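PDB 6M7D: nucleoprotein from Sendai virus, which encapsidates the viral RNA genome in a helical nucleocapsid, one subunit per six nucleotides, protecting it from nucleases and presenting it as template for transcription and replication. Local coordinates for residues Ala331-Ala336 against Arg354-Met359. Sequence-based numbering, arbitrary orientation.
With nucleotides of chain B.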
ATOM      1  N   ALA A 331     -21.239 -12.496  -9.245  1.00  0.56           N
ATOM      2  CA  ALA A 331     -22.211 -13.152  -8.381  1.00  0.56           C
ATOM      3  C   ALA A 331     -21.555 -13.645  -7.102  1.00  0.56           C
ATOM      4  O   ALA A 331     -22.090 -13.460  -6.005  1.00  0.56           O
ATOM      5  CB  ALA A 331     -22.889 -14.303  -9.119  1.00  0.56           C
ATOM      6  N   LEU A 332     -20.391 -14.278  -7.225  1.00  0.41           N
ATOM      7  CA  LEU A 332     -19.649 -14.692  -6.044  1.00  0.41           C
ATOM      8  C   LEU A 332     -19.194 -13.490  -5.239  1.00  0.41           C
ATOM      9  O   LEU A 332     -19.197 -13.525  -4.008  1.00  0.41           O
ATOM     10  CB  LEU A 332     -18.459 -15.551  -6.448  1.00  0.41           C
ATOM     11  CG  LEU A 332     -17.677 -16.220  -5.326  1.00  0.41           C
ATOM     12  CD1 LEU A 332     -18.575 -17.106  -4.491  1.00  0.41           C
ATOM     13  CD2 LEU A 332     -16.541 -16.995  -5.907  1.00  0.41           C
ATOM     14  N   TRP A 333     -18.827 -12.407  -5.916  1.00  0.28           N
ATOM     15  CA  TRP A 333     -18.435 -11.199  -5.208  1.00  0.28           C
ATOM     16  C   TRP A 333     -19.607 -10.581  -4.463  1.00  0.28           C
ATOM     17  O   TRP A 333     -19.447 -10.125  -3.334  1.00  0.28           O
ATOM     18  CB  TRP A 333     -17.832 -10.186  -6.171  1.00  0.28           C
ATOM     19  CG  TRP A 333     -17.560  -8.871  -5.526  1.00  0.28           C
ATOM     20  CD1 TRP A 333     -16.512  -8.560  -4.732  1.00  0.28           C
ATOM     21  CD2 TRP A 333     -18.366  -7.696  -5.603  1.00  0.28           C
ATOM     22  NE1 TRP A 333     -16.600  -7.263  -4.316  1.00  0.28           N
ATOM     23  CE2 TRP A 333     -17.733  -6.708  -4.841  1.00  0.28           C
ATOM     24  CE3 TRP A 333     -19.560  -7.382  -6.252  1.00  0.28           C
ATOM     25  CZ2 TRP A 333     -18.249  -5.431  -4.702  1.00  0.28           C
ATOM     26  CZ3 TRP A 333     -20.067  -6.117  -6.116  1.00  0.28           C
ATOM     27  CH2 TRP A 333     -19.416  -5.156  -5.346  1.00  0.28           C
ATOM     28  N   SER A 334     -20.785 -10.536  -5.081  1.00  0.52           N
ATOM     29  CA  SER A 334     -21.954  -9.961  -4.424  1.00  0.52           C
ATOM     30  C   SER A 334     -22.388 -10.810  -3.248  1.00  0.52           C
ATOM     31  O   SER A 334     -22.756 -10.286  -2.190  1.00  0.52           O
ATOM     32  CB  SER A 334     -23.093  -9.819  -5.422  1.00  0.52           C
ATOM     33  OG  SER A 334     -22.626  -9.323  -6.653  1.00  0.52           O
ATOM     34  N   TYR A 335     -22.345 -12.126  -3.413  1.00  0.37           N
ATOM     35  CA  TYR A 335     -22.616 -13.021  -2.306  1.00  0.37           C
ATOM     36  C   TYR A 335     -21.658 -12.766  -1.156  1.00  0.37           C
ATOM     37  O   TYR A 335     -22.078 -12.578  -0.009  1.00  0.37           O
ATOM     38  CB  TYR A 335     -22.523 -14.461  -2.790  1.00  0.37           C
ATOM     39  CG  TYR A 335     -22.509 -15.458  -1.682  1.00  0.37           C
ATOM     40  CD1 TYR A 335     -23.662 -15.765  -0.992  1.00  0.37           C
ATOM     41  CD2 TYR A 335     -21.333 -16.083  -1.309  1.00  0.37           C
ATOM     42  CE1 TYR A 335     -23.645 -16.657   0.027  1.00  0.37           C
ATOM     43  CE2 TYR A 335     -21.310 -16.982  -0.293  1.00  0.37           C
ATOM     44  CZ  TYR A 335     -22.465 -17.274   0.370  1.00  0.37           C
ATOM     45  OH  TYR A 335     -22.432 -18.186   1.389  1.00  0.37           O
ATOM     46  N   ALA A 336     -20.359 -12.750  -1.452  1.00  0.12           N
ATOM     47  CA  ALA A 336     -19.352 -12.511  -0.433  1.00  0.12           C
ATOM     48  C   ALA A 336     -19.489 -11.134   0.188  1.00  0.12           C
ATOM     49  O   ALA A 336     -19.177 -10.958   1.361  1.00  0.12           O
ATOM     50  CB  ALA A 336     -17.968 -12.684  -1.039  1.00  0.12           C
ATOM     51  N   ARG A 354     -22.146  -1.112  -6.838  1.00  0.69           N
ATOM     52  CA  ARG A 354     -21.496  -1.155  -8.133  1.00  0.69           C
ATOM     53  C   ARG A 354     -22.491  -1.671  -9.156  1.00  0.69           C
ATOM     54  O   ARG A 354     -23.482  -2.315  -8.812  1.00  0.69           O
ATOM     55  CB  ARG A 354     -20.248  -2.041  -8.099  1.00  0.69           C
ATOM     56  CG  ARG A 354     -19.261  -1.592  -7.059  1.00  0.69           C
ATOM     57  CD  ARG A 354     -18.044  -2.439  -7.012  1.00  0.69           C
ATOM     58  NE  ARG A 354     -17.324  -2.219  -5.772  1.00  0.69           N
ATOM     59  CZ  ARG A 354     -16.127  -2.713  -5.501  1.00  0.69           C
ATOM     60  NH1 ARG A 354     -15.498  -3.460  -6.387  1.00  0.69           N
ATOM     61  NH2 ARG A 354     -15.562  -2.453  -4.341  1.00  0.69           N
ATOM     62  N   THR A 355     -22.224  -1.361 -10.423  1.00  0.90           N
ATOM     63  CA  THR A 355     -23.160  -1.731 -11.475  1.00  0.90           C
ATOM     64  C   THR A 355     -23.344  -3.238 -11.544  1.00  0.90           C
ATOM     65  O   THR A 355     -24.424  -3.722 -11.894  1.00  0.90           O
ATOM     66  CB  THR A 355     -22.686  -1.187 -12.819  1.00  0.90           C
ATOM     67  OG1 THR A 355     -21.450  -1.811 -13.185  1.00  0.90           O
ATOM     68  CG2 THR A 355     -22.491   0.311 -12.744  1.00  0.90           C
ATOM     69  N   TYR A 356     -22.311  -3.996 -11.201  1.00  0.54           N
ATOM     70  CA  TYR A 356     -22.346  -5.441 -11.320  1.00  0.54           C
ATOM     71  C   TYR A 356     -22.727  -6.135 -10.030  1.00  0.54           C
ATOM     72  O   TYR A 356     -22.677  -7.366  -9.971  1.00  0.54           O
ATOM     73  CB  TYR A 356     -20.999  -5.971 -11.808  1.00  0.54           C
ATOM     74  CG  TYR A 356     -19.792  -5.411 -11.107  1.00  0.54           C
ATOM     75  CD1 TYR A 356     -19.127  -4.316 -11.615  1.00  0.54           C
ATOM     76  CD2 TYR A 356     -19.303  -5.991  -9.947  1.00  0.54           C
ATOM     77  CE1 TYR A 356     -18.024  -3.809 -10.990  1.00  0.54           C
ATOM     78  CE2 TYR A 356     -18.200  -5.490  -9.315  1.00  0.54           C
ATOM     79  CZ  TYR A 356     -17.563  -4.400  -9.845  1.00  0.54           C
ATOM     80  OH  TYR A 356     -16.453  -3.887  -9.231  1.00  0.54           O
ATOM     81  N   LEU A 357     -23.109  -5.392  -9.000  1.00  0.92           N
ATOM     82  CA  LEU A 357     -23.563  -6.022  -7.771  1.00  0.92           C
ATOM     83  C   LEU A 357     -24.855  -6.768  -8.050  1.00  0.92           C
ATOM     84  O   LEU A 357     -25.902  -6.154  -8.267  1.00  0.92           O
ATOM     85  CB  LEU A 357     -23.765  -4.996  -6.664  1.00  0.92           C
ATOM     86  CG  LEU A 357     -24.313  -5.630  -5.386  1.00  0.92           C
ATOM     87  CD1 LEU A 357     -23.210  -6.241  -4.556  1.00  0.92           C
ATOM     88  CD2 LEU A 357     -25.074  -4.627  -4.585  1.00  0.92           C
ATOM     89  N   ASP A 358     -24.777  -8.091  -8.066  1.00  0.96           N
ATOM     90  CA  ASP A 358     -25.955  -8.937  -8.174  1.00  0.96           C
ATOM     91  C   ASP A 358     -26.736  -8.779  -6.884  1.00  0.96           C
ATOM     92  O   ASP A 358     -26.357  -9.315  -5.845  1.00  0.96           O
ATOM     93  CB  ASP A 358     -25.541 -10.384  -8.415  1.00  0.96           C
ATOM     94  CG  ASP A 358     -26.693 -11.262  -8.833  1.00  0.96           C
ATOM     95  OD1 ASP A 358     -27.847 -10.793  -8.810  1.00  0.96           O
ATOM     96  OD2 ASP A 358     -26.444 -12.430  -9.194  1.00  0.96           O
ATOM     97  N   MET A 359     -27.822  -8.014  -6.938  1.00  1.86           N
ATOM     98  CA  MET A 359     -28.556  -7.701  -5.722  1.00  1.86           C
ATOM     99  C   MET A 359     -29.142  -8.946  -5.079  1.00  1.86           C
ATOM    100  O   MET A 359     -29.269  -9.007  -3.855  1.00  1.86           O
ATOM    101  CB  MET A 359     -29.658  -6.693  -6.020  1.00  1.86           C
ATOM    102  CG  MET A 359     -30.113  -5.946  -4.796  1.00  1.86           C
ATOM    103  SD  MET A 359     -28.792  -4.955  -4.085  1.00  1.86           S
ATOM    104  CE  MET A 359     -29.407  -4.761  -2.421  1.00  1.86           C
TER
ATOM    105  P     U B   3     -10.594  -1.876  -3.652  1.00  0.00           P
ATOM    106  OP1   U B   3      -9.809  -2.836  -2.863  1.00  0.00           O
ATOM    107  OP2   U B   3     -11.773  -2.338  -4.393  1.00  0.00           O
ATOM    108  O5'   U B   3     -11.020  -0.713  -2.671  1.00  0.00           O
ATOM    109  C5'   U B   3     -10.072   0.239  -2.226  1.00  0.00           C
ATOM    110  C4'   U B   3     -10.744   1.492  -1.740  1.00  0.00           C
ATOM    111  O4'   U B   3     -11.472   2.116  -2.832  1.00  0.00           O
ATOM    112  C3'   U B   3     -11.752   1.276  -0.623  1.00  0.00           C
ATOM    113  O3'   U B   3     -11.689   2.372   0.279  1.00  0.00           O
ATOM    114  C2'   U B   3     -13.087   1.290  -1.356  1.00  0.00           C
ATOM    115  O2'   U B   3     -14.184   1.653  -0.553  1.00  0.00           O
ATOM    116  C1'   U B   3     -12.820   2.305  -2.459  1.00  0.00           C
ATOM    117  N1    U B   3     -13.672   2.114  -3.642  1.00  0.00           N
ATOM    118  C2    U B   3     -14.401   3.179  -4.111  1.00  0.00           C
ATOM    119  O2    U B   3     -14.353   4.283  -3.615  1.00  0.00           O
ATOM    120  N3    U B   3     -15.187   2.912  -5.192  1.00  0.00           N
ATOM    121  C4    U B   3     -15.327   1.704  -5.832  1.00  0.00           C
ATOM    122  O4    U B   3     -16.077   1.613  -6.801  1.00  0.00           O
ATOM    123  C5    U B   3     -14.545   0.650  -5.286  1.00  0.00           C
ATOM    124  C6    U B   3     -13.775   0.889  -4.235  1.00  0.00           C
TER
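The guanidinium of Arg354 lies between Trp333 and the RNA base. Trp333 CZ2 sits over its centre, 3.5 Å from Arg354 CZ. C5 of U3 of chain B lies over the opposite face, toward the rim, 3.4 Å from Arg354 NH2. At its edge, in plane, is Tyr356 OH. Arg354 NH1 donates to this oxygen at 3.0 Å, nearly straight at 168°. Arg354 and Tyr356 both bind RNA; they belong to a type I beta turn, Arg354 to Leu357, in the RNA-binding loop before helix 359-370. The turn packs on helix 330-343, within what is by similarity the Ncore region.

The extended Arg354 chain crosses the indole at about a right angle. Its CD touches Trp333 CH2 at 3.5 Å, and its CB lies over the centre of the Tyr356 ring. Tyr356 CE2 in turn sits over one Trp333 face, near the rim; the two ring planes are 56° apart. Leu357 CD1 meets Trp333 CZ3 at 3.5 Å.

Trp333 NE1 is hydrogen-bonded to Ser268 OG, which helps fix the indole. Arg354 NH2 is hydrogen-bonded to Val351 O, so hydrogen bonds hold both NH1 and NH2. Asp358 is the N-cap of helix 359-370. Ser334 OG, also hydrogen-bonded to Pro330 O, ties this cap residue to helix 330-343: Asp358 N donates to Ser334 OG at 2.9 Å, bent to 141°.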